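Local coordinates for protein PrgB (Enterococcus faecalis, PDB 6EVU) that promotes cell aggregation, biofilm formation and conjugation by binding and compacting DNA, this chain being its adhesin domain, at residues Asp168-Leu173 and Phe213-Gly218. Numbering follows the deposited sequence.
Sequences DVKTRL and FVSDFG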
# COMPACT_ATOMS: atom_id res chain seq x y z
N ASP A 168 -1.16 3.91 -14.63
CA ASP A 168 -0.91 3.38 -13.29
C ASP A 168 -2.20 2.91 -12.61
O ASP A 168 -3.30 3.40 -12.88
CB ASP A 168 -0.28 4.46 -12.38
CG ASP A 168 1.16 4.80 -12.75
OD1 ASP A 168 1.72 4.14 -13.65
OD2 ASP A 168 1.71 5.74 -12.12
N VAL A 169 -2.06 1.92 -11.75
CA VAL A 169 -2.96 1.77 -10.61
C VAL A 169 -2.48 2.76 -9.55
O VAL A 169 -1.30 2.75 -9.23
CB VAL A 169 -2.94 0.33 -10.09
CG1 VAL A 169 -3.78 0.16 -8.84
CG2 VAL A 169 -3.46 -0.61 -11.19
N LYS A 170 -3.37 3.60 -9.01
CA LYS A 170 -2.96 4.48 -7.91
C LYS A 170 -4.13 4.83 -7.02
O LYS A 170 -5.22 5.15 -7.51
CB LYS A 170 -2.26 5.75 -8.44
CG LYS A 170 -1.56 6.51 -7.27
CD LYS A 170 -0.69 7.64 -7.76
CE LYS A 170 -1.49 8.88 -8.10
NZ LYS A 170 -0.57 10.05 -8.53
N THR A 171 -3.92 4.76 -5.69
CA THR A 171 -4.92 4.97 -4.67
C THR A 171 -4.33 5.89 -3.61
O THR A 171 -3.22 5.64 -3.12
CB THR A 171 -5.34 3.64 -4.00
OG1 THR A 171 -5.77 2.70 -5.02
CG2 THR A 171 -6.46 3.87 -3.02
N ARG A 172 -5.10 6.90 -3.20
CA ARG A 172 -4.74 7.74 -2.06
C ARG A 172 -5.30 7.12 -0.79
O ARG A 172 -6.46 6.64 -0.76
CB ARG A 172 -5.28 9.19 -2.22
CG ARG A 172 -4.80 10.08 -1.02
CD ARG A 172 -4.83 11.53 -1.44
NE ARG A 172 -6.19 11.90 -1.74
CZ ARG A 172 -6.55 12.97 -2.45
NH1 ARG A 172 -5.64 13.80 -2.97
NH2 ARG A 172 -7.85 13.19 -2.65
N LEU A 173 -4.47 7.07 0.25
CA LEU A 173 -4.88 6.58 1.57
C LEU A 173 -4.62 7.67 2.60
O LEU A 173 -3.47 8.16 2.72
CB LEU A 173 -4.13 5.28 1.96
CG LEU A 173 -4.32 4.77 3.39
CD1 LEU A 173 -5.81 4.50 3.71
CD2 LEU A 173 -3.56 3.48 3.51
N PHE A 213 4.80 1.09 -6.12
CA PHE A 213 5.38 2.37 -5.69
C PHE A 213 4.52 3.02 -4.62
O PHE A 213 3.37 2.62 -4.38
CB PHE A 213 5.51 3.37 -6.87
CG PHE A 213 4.17 3.80 -7.48
CD1 PHE A 213 3.48 4.89 -6.98
CD2 PHE A 213 3.66 3.11 -8.58
CE1 PHE A 213 2.29 5.30 -7.53
CE2 PHE A 213 2.46 3.52 -9.17
CZ PHE A 213 1.77 4.60 -8.65
N VAL A 214 5.10 4.04 -3.97
CA VAL A 214 4.37 5.06 -3.24
C VAL A 214 4.72 6.43 -3.81
O VAL A 214 5.75 6.60 -4.45
CB VAL A 214 4.68 4.98 -1.74
CG1 VAL A 214 4.13 3.68 -1.19
CG2 VAL A 214 6.27 5.10 -1.46
N SER A 215 3.82 7.40 -3.61
CA SER A 215 4.01 8.73 -4.19
C SER A 215 3.07 9.71 -3.49
O SER A 215 2.25 9.31 -2.66
CB SER A 215 3.74 8.71 -5.70
OG SER A 215 2.36 8.44 -5.88
N ASP A 216 3.16 10.98 -3.90
CA ASP A 216 2.20 12.02 -3.52
C ASP A 216 1.99 12.04 -2.00
O ASP A 216 0.87 12.05 -1.49
CB ASP A 216 0.89 11.84 -4.26
CG ASP A 216 1.10 11.78 -5.75
OD1 ASP A 216 1.56 12.79 -6.29
OD2 ASP A 216 0.87 10.70 -6.34
N PHE A 217 3.11 12.13 -1.29
CA PHE A 217 3.00 12.22 0.15
C PHE A 217 2.28 13.52 0.49
O PHE A 217 2.55 14.56 -0.11
CB PHE A 217 4.40 12.12 0.78
CG PHE A 217 4.86 10.68 0.84
CD1 PHE A 217 5.37 10.05 -0.29
CD2 PHE A 217 4.60 9.92 1.97
CE1 PHE A 217 5.70 8.68 -0.26
CE2 PHE A 217 4.94 8.54 2.04
CZ PHE A 217 5.50 7.93 0.93
N GLY A 218 1.25 13.42 1.33
CA GLY A 218 0.39 14.55 1.60
C GLY A 218 1.09 15.60 2.46
O GLY A 218 2.28 15.51 2.81
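Phe213 and Lys170 bury the most surface here, the lysine's methylenes running past the ring at about a right angle before its amine goes on to Asp216. Lys170 CD lies at the edge of the ring, near its plane, 3.8 Å from Phe213 CE1. Lysine suits the place because a greasy shaft precedes the charge: its chain bends at chi3 (80°), turning CE away from a straight course, and NZ forms a salt bridge of 2.7 Å with Asp216 OD2. Ser215 OG donates to Asp216 OD2 from the opposite face of the carboxylate, also at 2.7 Å, so Lys170 and Ser215 hold OD2 between them, just past the end of strand 211-215. Asp168 OD2 approaches Phe213 CZ obliquely (3.7 Å). A flat aromatic ring suits this site: its edge takes the lysine methylenes, while its pi system meets the charge of Lys238, which also salt-bridges Asp168. The axes of 169-173 and 213-215 come within 8.7 Å at 50°, since strands 169-179 and 211-215 each pair antiparallel with strand 280-287 between them. Side chains of next-but-one strands thus meet over the intervening one in the antiparallel sheet of this antigen I/II-family protein's glucan-binding protein C-like adhesin domain.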